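Local atomic coordinates of putative peptidase (PDB entry 4L8K), a protein that is a putative serine peptidase of family S41 and so probably cleaves peptide bonds, though its natural substrate is not established. Residues A[160-165]-A[225-230]; A[232-237]-A[271-276]. All coordinates share one frame; numbering follows the deposited sequence.

Contact 1. Residues A[160-165]-A[225-230]; sequences GSMLYS and TNDFVN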
ATOM      1  N   GLY A 160      -5.467  -4.251  -4.422  1.00 23.01           N
ATOM      2  CA  GLY A 160      -6.500  -4.861  -5.243  1.00 23.09           C
ATOM      3  C   GLY A 160      -7.169  -3.827  -6.118  1.00 28.83           C
ATOM      4  O   GLY A 160      -6.486  -3.055  -6.811  1.00 29.35           O
ATOM      5  N   SER A 161      -8.508  -3.775  -6.077  1.00 25.06           N
ATOM      6  CA  SER A 161      -9.211  -2.872  -6.985  1.00 25.79           C
ATOM      7  C   SER A 161      -9.468  -1.512  -6.405  1.00 31.17           C
ATOM      8  O   SER A 161     -10.038  -1.380  -5.315  1.00 31.03           O
ATOM      9  CB  SER A 161     -10.521  -3.473  -7.476  1.00 28.64           C
ATOM     10  OG  SER A 161     -11.171  -2.592  -8.378  1.00 35.35           O
HETATM   11  N   MSE A 162      -9.142  -0.496  -7.227  1.00 29.59           N
HETATM   12  CA  MSE A 162      -9.310   0.945  -6.986  1.00 29.28           C
HETATM   13  C   MSE A 162     -10.800   1.306  -6.889  1.00 30.06           C
HETATM   14  O   MSE A 162     -11.150   2.377  -6.373  1.00 29.02           O
HETATM   15  CB  MSE A 162      -8.660   1.748  -8.124  1.00 32.89           C
HETATM   16  CG  MSE A 162      -7.229   1.307  -8.445  1.00 42.56           C
HETATM   17 SE   MSE A 162      -5.964   2.774  -8.585  0.75 51.05          SE
HETATM   18  CE  MSE A 162      -6.035   3.293  -6.701  1.00 45.40           C
ATOM     19  N   LEU A 163     -11.674   0.436  -7.440  1.00 24.74           N
ATOM     20  CA  LEU A 163     -13.107   0.665  -7.399  1.00 25.25           C
ATOM     21  C   LEU A 163     -13.570   0.678  -5.935  1.00 30.10           C
ATOM     22  O   LEU A 163     -14.322   1.567  -5.542  1.00 31.09           O
ATOM     23  CB  LEU A 163     -13.849  -0.408  -8.225  1.00 25.71           C
ATOM     24  CG  LEU A 163     -15.396  -0.418  -8.139  1.00 29.96           C
ATOM     25  CD1 LEU A 163     -15.988   0.655  -9.013  1.00 30.22           C
ATOM     26  CD2 LEU A 163     -15.962  -1.772  -8.550  1.00 31.46           C
ATOM     27  N   TYR A 164     -13.035  -0.245  -5.118  1.00 26.27           N
ATOM     28  CA  TYR A 164     -13.401  -0.365  -3.703  1.00 25.38           C
ATOM     29  C   TYR A 164     -12.665   0.644  -2.871  1.00 28.85           C
ATOM     30  O   TYR A 164     -13.213   1.149  -1.885  1.00 29.01           O
ATOM     31  CB  TYR A 164     -13.163  -1.794  -3.208  1.00 24.90           C
ATOM     32  CG  TYR A 164     -13.851  -2.791  -4.118  1.00 26.74           C
ATOM     33  CD1 TYR A 164     -15.221  -2.697  -4.383  1.00 29.13           C
ATOM     34  CD2 TYR A 164     -13.128  -3.782  -4.768  1.00 26.78           C
ATOM     35  CE1 TYR A 164     -15.851  -3.582  -5.254  1.00 28.57           C
ATOM     36  CE2 TYR A 164     -13.754  -4.694  -5.608  1.00 27.27           C
ATOM     37  CZ  TYR A 164     -15.117  -4.588  -5.847  1.00 28.95           C
ATOM     38  OH  TYR A 164     -15.765  -5.497  -6.634  1.00 33.89           O
ATOM     39  N   SER A 165     -11.453   0.979  -3.299  1.00 25.22           N
ATOM     40  CA  SER A 165     -10.664   2.024  -2.668  1.00 25.32           C
ATOM     41  C   SER A 165     -11.476   3.328  -2.666  1.00 25.27           C
ATOM     42  O   SER A 165     -11.776   3.824  -1.588  1.00 25.54           O
ATOM     43  CB  SER A 165      -9.339   2.187  -3.404  1.00 31.76           C
ATOM     44  OG  SER A 165      -8.427   2.833  -2.538  1.00 48.96           O
ATOM     45  N   THR A 225      -3.861   0.028  -1.472  1.00 19.74           N
ATOM     46  CA  THR A 225      -3.975   0.352  -0.048  1.00 18.85           C
ATOM     47  C   THR A 225      -3.165   1.607   0.268  1.00 22.42           C
ATOM     48  O   THR A 225      -3.596   2.407   1.102  1.00 23.16           O
ATOM     49  CB  THR A 225      -3.531  -0.829   0.796  1.00 20.50           C
ATOM     50  OG1 THR A 225      -4.194  -1.983   0.292  1.00 21.12           O
ATOM     51  CG2 THR A 225      -3.835  -0.649   2.290  1.00 14.42           C
ATOM     52  N   ASN A 226      -2.009   1.782  -0.406  1.00 17.29           N
ATOM     53  CA  ASN A 226      -1.167   2.964  -0.225  1.00 17.81           C
ATOM     54  C   ASN A 226      -1.919   4.189  -0.703  1.00 22.51           C
ATOM     55  O   ASN A 226      -1.900   5.202  -0.026  1.00 22.62           O
ATOM     56  CB  ASN A 226       0.183   2.819  -0.965  1.00 16.45           C
ATOM     57  CG  ASN A 226       1.196   3.855  -0.567  1.00 30.70           C
ATOM     58  OD1 ASN A 226       1.442   4.087   0.615  1.00 26.99           O
ATOM     59  ND2 ASN A 226       1.814   4.506  -1.539  1.00 17.78           N
ATOM     60  N   ASP A 227      -2.629   4.087  -1.849  1.00 21.50           N
ATOM     61  CA  ASP A 227      -3.421   5.200  -2.403  1.00 21.81           C
ATOM     62  C   ASP A 227      -4.621   5.514  -1.514  1.00 25.26           C
ATOM     63  O   ASP A 227      -4.980   6.679  -1.388  1.00 26.33           O
ATOM     64  CB  ASP A 227      -3.887   4.885  -3.831  1.00 23.59           C
ATOM     65  CG  ASP A 227      -2.788   4.534  -4.810  1.00 30.94           C
ATOM     66  OD1 ASP A 227      -1.606   4.913  -4.557  1.00 30.90           O
ATOM     67  OD2 ASP A 227      -3.100   3.921  -5.840  1.00 34.26           O
ATOM     68  N   PHE A 228      -5.255   4.479  -0.935  1.00 20.50           N
ATOM     69  CA  PHE A 228      -6.376   4.598   0.003  1.00 20.11           C
ATOM     70  C   PHE A 228      -5.903   5.380   1.264  1.00 22.67           C
ATOM     71  O   PHE A 228      -6.568   6.325   1.697  1.00 20.19           O
ATOM     72  CB  PHE A 228      -6.906   3.179   0.412  1.00 20.73           C
ATOM     73  CG  PHE A 228      -7.936   3.200   1.516  1.00 21.02           C
ATOM     74  CD1 PHE A 228      -9.253   3.578   1.255  1.00 22.89           C
ATOM     75  CD2 PHE A 228      -7.597   2.838   2.818  1.00 21.85           C
ATOM     76  CE1 PHE A 228     -10.216   3.595   2.276  1.00 23.24           C
ATOM     77  CE2 PHE A 228      -8.554   2.874   3.839  1.00 23.53           C
ATOM     78  CZ  PHE A 228      -9.860   3.241   3.559  1.00 21.48           C
ATOM     79  N   VAL A 229      -4.759   4.960   1.843  1.00 19.35           N
ATOM     80  CA  VAL A 229      -4.169   5.586   3.025  1.00 19.82           C
ATOM     81  C   VAL A 229      -3.863   7.066   2.707  1.00 23.40           C
ATOM     82  O   VAL A 229      -4.187   7.941   3.507  1.00 22.24           O
ATOM     83  CB  VAL A 229      -2.922   4.794   3.506  1.00 22.91           C
ATOM     84  CG1 VAL A 229      -2.104   5.599   4.523  1.00 22.45           C
ATOM     85  CG2 VAL A 229      -3.354   3.456   4.123  1.00 22.08           C
ATOM     86  N   ASN A 230      -3.310   7.329   1.516  1.00 20.36           N
ATOM     87  CA  ASN A 230      -2.986   8.667   1.060  1.00 21.18           C
ATOM     88  C   ASN A 230      -4.214   9.605   1.102  1.00 25.93           C
ATOM     89  O   ASN A 230      -4.077  10.762   1.495  1.00 25.61           O
ATOM     90  CB  ASN A 230      -2.421   8.624  -0.346  1.00 22.58           C
ATOM     91  CG  ASN A 230      -2.020   9.978  -0.905  1.00 41.04           C
ATOM     92  OD1 ASN A 230      -1.412  10.815  -0.243  1.00 31.22           O
ATOM     93  ND2 ASN A 230      -2.372  10.228  -2.137  1.00 41.73           N
TER
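Ser165 of helix 162-169 and Phe228 of helix 224-232 bring the two segments nearest, CA to CA 5.7 Å, and a residue as small as serine suits so near an approach. Followed outward, the phenylalanine meets the serine from CB along one side of its ring, to CE1. Its CB lies 3.3 Å from Ser165 OG, in contact with the hydroxyl oxygen. CG, the next atom, is still 4.1 Å from that OG. With CG anti to the backbone N (chi1 172°), the CD1 side of the ring is turned to Ser165, and CD1 comes 3.8 Å from Ser165 O. This carbonyl oxygen sits at the ring's edge, near its plane, where the slightly positive aromatic hydrogens probably favour it. CE1 is 4.2 Å from the same oxygen, the last of the ring's approaches here; the ring also meets those of Phe128 and Phe152, so a large aromatic residue fits this buried place. Both helices follow parallel strands of the central sheet, 149-153 and 213-217, neighbours in the core expected of the ClpP/crotonase clan, and the second belongs to the beta-alpha-beta unit 213-217, 224-232, 238-242. Toward the partly exposed side, selenomethionine Met162 bends twice along its chain to bring its methyl across to Asp227. CE lies 3.1 Å from Asp227 OD2, a short carbon-to-oxygen approach, and also packs against the aspartate CB. The unbranched, flexible selenoether chain can bend in this way. Just before the helix, Ser161 is the N-cap: its OG accepts from Leu163 N at 3.2 Å, occupying an N-H of the first turn. Gly160 precedes it with backbone angles that would press a CB against the preceding carbonyl.

Contact 2. Residues A[232-237]-A[271-276]; sequences MRLLPQ and LDVNKQ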
HETATM    1  N   MSE A 232      -7.125   9.011   2.902  1.00 16.99           N
HETATM    2  CA  MSE A 232      -7.665   9.010   4.258  1.00 15.02           C
HETATM    3  C   MSE A 232      -6.925   9.984   5.175  1.00 20.22           C
HETATM    4  O   MSE A 232      -7.599  10.705   5.910  1.00 20.18           O
HETATM    5  CB  MSE A 232      -7.678   7.588   4.850  1.00 14.76           C
HETATM    6  CG  MSE A 232      -8.657   6.654   4.115  1.00 17.96           C
HETATM    7 SE   MSE A 232     -10.548   7.090   4.367  0.75 21.11          SE
HETATM    8  CE  MSE A 232     -10.702   6.526   6.157  1.00 15.65           C
ATOM      9  N   ARG A 233      -5.575  10.081   5.071  1.00 16.12           N
ATOM     10  CA  ARG A 233      -4.792  10.984   5.922  1.00 17.13           C
ATOM     11  C   ARG A 233      -5.012  12.464   5.599  1.00 24.46           C
ATOM     12  O   ARG A 233      -4.495  13.317   6.335  1.00 25.84           O
ATOM     13  CB  ARG A 233      -3.282  10.647   5.911  1.00 21.57           C
ATOM     14  CG  ARG A 233      -2.619  10.507   4.549  1.00 28.46           C
ATOM     15  CD  ARG A 233      -2.274  11.822   3.904  1.00 30.45           C
ATOM     16  NE  ARG A 233      -1.396  11.604   2.754  1.00 32.39           N
ATOM     17  CZ  ARG A 233      -0.077  11.651   2.826  1.00 34.90           C
ATOM     18  NH1 ARG A 233       0.519  11.929   3.975  1.00 21.48           N
ATOM     19  NH2 ARG A 233       0.658  11.434   1.744  1.00 33.70           N
ATOM     20  N   LEU A 234      -5.766  12.792   4.520  1.00 21.08           N
ATOM     21  CA  LEU A 234      -6.085  14.189   4.192  1.00 20.87           C
ATOM     22  C   LEU A 234      -7.304  14.663   4.954  1.00 25.59           C
ATOM     23  O   LEU A 234      -7.605  15.848   4.945  1.00 28.60           O
ATOM     24  CB  LEU A 234      -6.384  14.348   2.675  1.00 21.38           C
ATOM     25  CG  LEU A 234      -5.326  13.896   1.657  1.00 24.79           C
ATOM     26  CD1 LEU A 234      -5.888  13.978   0.258  1.00 24.43           C
ATOM     27  CD2 LEU A 234      -4.060  14.735   1.769  1.00 25.05           C
ATOM     28  N   LEU A 235      -8.035  13.741   5.584  1.00 21.50           N
ATOM     29  CA  LEU A 235      -9.304  14.027   6.227  1.00 21.64           C
ATOM     30  C   LEU A 235      -9.144  14.405   7.701  1.00 24.97           C
ATOM     31  O   LEU A 235      -8.351  13.796   8.433  1.00 24.56           O
ATOM     32  CB  LEU A 235     -10.251  12.842   6.025  1.00 21.87           C
ATOM     33  CG  LEU A 235     -10.407  12.394   4.535  1.00 25.86           C
ATOM     34  CD1 LEU A 235     -11.289  11.158   4.415  1.00 24.21           C
ATOM     35  CD2 LEU A 235     -10.948  13.536   3.648  1.00 27.43           C
ATOM     36  N   PRO A 236      -9.869  15.476   8.122  1.00 20.86           N
ATOM     37  CA  PRO A 236      -9.699  16.002   9.495  1.00 20.10           C
ATOM     38  C   PRO A 236     -10.041  15.016  10.627  1.00 23.98           C
ATOM     39  O   PRO A 236      -9.439  15.116  11.700  1.00 23.83           O
ATOM     40  CB  PRO A 236     -10.647  17.223   9.536  1.00 22.06           C
ATOM     41  CG  PRO A 236     -11.630  17.018   8.407  1.00 25.63           C
ATOM     42  CD  PRO A 236     -10.814  16.303   7.337  1.00 21.53           C
ATOM     43  N   GLN A 237     -10.992  14.083  10.417  1.00 18.61           N
ATOM     44  CA  GLN A 237     -11.371  13.137  11.469  1.00 18.59           C
ATOM     45  C   GLN A 237     -10.468  11.901  11.486  1.00 22.48           C
ATOM     46  O   GLN A 237     -10.614  11.072  12.388  1.00 22.82           O
ATOM     47  CB  GLN A 237     -12.853  12.711  11.343  1.00 19.84           C
ATOM     48  CG  GLN A 237     -13.144  11.671  10.245  1.00 25.85           C
ATOM     49  CD  GLN A 237     -13.390  12.240   8.873  1.00 29.28           C
ATOM     50  OE1 GLN A 237     -12.797  13.252   8.448  1.00 22.31           O
ATOM     51  NE2 GLN A 237     -14.272  11.574   8.145  1.00 20.83           N
ATOM     52  N   LEU A 271       1.696  11.259  -6.512  1.00 26.21           N
ATOM     53  CA  LEU A 271       2.118  12.314  -5.613  1.00 24.04           C
ATOM     54  C   LEU A 271       1.007  12.699  -4.665  1.00 27.20           C
ATOM     55  O   LEU A 271      -0.168  12.654  -5.031  1.00 26.53           O
ATOM     56  CB  LEU A 271       2.595  13.567  -6.396  1.00 24.49           C
ATOM     57  CG  LEU A 271       3.483  13.351  -7.630  1.00 27.78           C
ATOM     58  CD1 LEU A 271       3.685  14.630  -8.374  1.00 27.39           C
ATOM     59  CD2 LEU A 271       4.817  12.742  -7.251  1.00 31.41           C
ATOM     60  N   ASP A 272       1.379  13.143  -3.455  1.00 23.74           N
ATOM     61  CA  ASP A 272       0.397  13.627  -2.503  1.00 24.07           C
ATOM     62  C   ASP A 272      -0.007  15.095  -2.873  1.00 27.22           C
ATOM     63  O   ASP A 272       0.449  15.616  -3.892  1.00 26.53           O
ATOM     64  CB  ASP A 272       0.919  13.492  -1.050  1.00 26.77           C
ATOM     65  CG  ASP A 272       2.187  14.254  -0.693  1.00 40.51           C
ATOM     66  OD1 ASP A 272       2.491  15.275  -1.371  1.00 43.86           O
ATOM     67  OD2 ASP A 272       2.841  13.872   0.296  1.00 41.92           O
ATOM     68  N   VAL A 273      -0.849  15.754  -2.050  1.00 22.89           N
ATOM     69  CA  VAL A 273      -1.313  17.122  -2.308  1.00 22.38           C
ATOM     70  C   VAL A 273      -0.141  18.156  -2.248  1.00 28.36           C
ATOM     71  O   VAL A 273      -0.286  19.268  -2.744  1.00 27.85           O
ATOM     72  CB  VAL A 273      -2.491  17.552  -1.396  1.00 24.93           C
ATOM     73  CG1 VAL A 273      -3.740  16.730  -1.706  1.00 24.07           C
ATOM     74  CG2 VAL A 273      -2.120  17.468   0.099  1.00 24.54           C
ATOM     75  N   ASN A 274       1.007  17.775  -1.674  1.00 28.72           N
ATOM     76  CA  ASN A 274       2.191  18.649  -1.603  1.00 31.52           C
ATOM     77  C   ASN A 274       3.185  18.281  -2.719  1.00 35.16           C
ATOM     78  O   ASN A 274       4.328  18.750  -2.703  1.00 35.17           O
ATOM     79  CB  ASN A 274       2.869  18.569  -0.220  1.00 32.68           C
ATOM     80  CG  ASN A 274       1.914  18.803   0.918  1.00 55.89           C
ATOM     81  OD1 ASN A 274       1.148  19.771   0.947  1.00 50.45           O
ATOM     82  ND2 ASN A 274       1.904  17.881   1.853  1.00 50.90           N
ATOM     83  N   LYS A 275       2.722  17.442  -3.691  1.00 29.17           N
ATOM     84  CA  LYS A 275       3.459  16.969  -4.857  1.00 29.31           C
ATOM     85  C   LYS A 275       4.694  16.117  -4.444  1.00 34.05           C
ATOM     86  O   LYS A 275       5.683  16.033  -5.180  1.00 34.85           O
ATOM     87  CB  LYS A 275       3.839  18.141  -5.779  1.00 32.85           C
ATOM     88  CG  LYS A 275       2.623  18.699  -6.506  1.00 32.03           C
ATOM     89  CD  LYS A 275       2.942  19.921  -7.331  1.00 34.88           C
ATOM     90  CE  LYS A 275       1.690  20.443  -7.991  1.00 39.84           C
ATOM     91  NZ  LYS A 275       1.938  21.705  -8.731  1.00 52.32           N
ATOM     92  N   GLN A 276       4.595  15.440  -3.287  1.00 29.49           N
ATOM     93  CA  GLN A 276       5.644  14.538  -2.792  1.00 28.85           C
ATOM     94  C   GLN A 276       5.294  13.091  -3.136  1.00 30.64           C
ATOM     95  O   GLN A 276       4.125  12.698  -3.072  1.00 27.43           O
ATOM     96  CB  GLN A 276       5.880  14.709  -1.275  1.00 29.35           C
ATOM     97  CG  GLN A 276       6.171  16.162  -0.834  1.00 36.21           C
ATOM     98  CD  GLN A 276       7.349  16.858  -1.533  1.00 48.06           C
ATOM     99  OE1 GLN A 276       8.390  16.281  -1.873  1.00 44.89           O
ATOM    100  NE2 GLN A 276       7.132  18.096  -1.889  1.00 37.40           N
TER
HETATM  101  O   HOH W   1       3.260  11.415   1.235  1.00 44.16           O
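Arg233 and Asp272 both take the first torsion that sets CG between the backbone N and the carbonyl carbon, chi1 51° in the arginine and 61° in the aspartate. A further bend at chi2 of Arg233 brings its NH2 end to the aspartate. NH2 lies 3.5 Å from Asp272 CB and 3.6 Å from Asp272 OD2. The flat groups are turned 63° apart and the oxygen is well out of the guanidinium plane, making this a salt bridge of charges alone. A water supplies the directed link: in the guanidinium plane, it accepts from Arg233 NH2 at 2.7 Å and donates to Asp272 OD2. NH2 has its own bond to Asn230 OD1 as well. The long arginine chain suits a residue that leaves helix 224-232 through a type I turn, 232-235, on the way to strand 238-242 in a beta-alpha-beta crossover. Opposite it, Asp272 opens another type I turn, 272-275, and its OD1 closes an Asx turn by accepting from Asn274 N at 2.9 Å. Gln276 N reaches that same OD1 from the other face of the carboxylate, so two N-H groups grip one oxygen and restrain the group's rotation. With an alanine here, both of these N-H groups and the arginine charge would probably be left without this mate, and the 272-276 bend is likely to be less firmly held. Beside the polar pair, the Leu234 and Val273 side chains run antiparallel past one another. Leu234 CD2 touches Val273 CG2 at 3.7 Å, while Val273 CG1 lies about equally near both leucine methyls, branched residues that bring methyls to both sides of the contact. Leu234 rests on Ile177 of strand 177-182 too.

How the contacts relate
Helix 224-232 joins the two contacts: contact 1 uses its middle, contact 2 the turn that follows its end, and their centres are 14 Å apart. They touch through Asn230, whose OD1 lies 3.6 Å from Asp272 CB in packing and also accepts from Arg233 NH2. The centre of contact 1 lies about 8 Å from the centre of the chain, that of contact 2 about 15 Å, and both are partly buried. In S41 peptidases the nucleophilic serine lies near the start of the corresponding helix, so contact 1 is probably the nearer to the active site. A bound methylpentanediol, probably from the crystallisation liquor, sits about 4 Å from the Asp227 side chain.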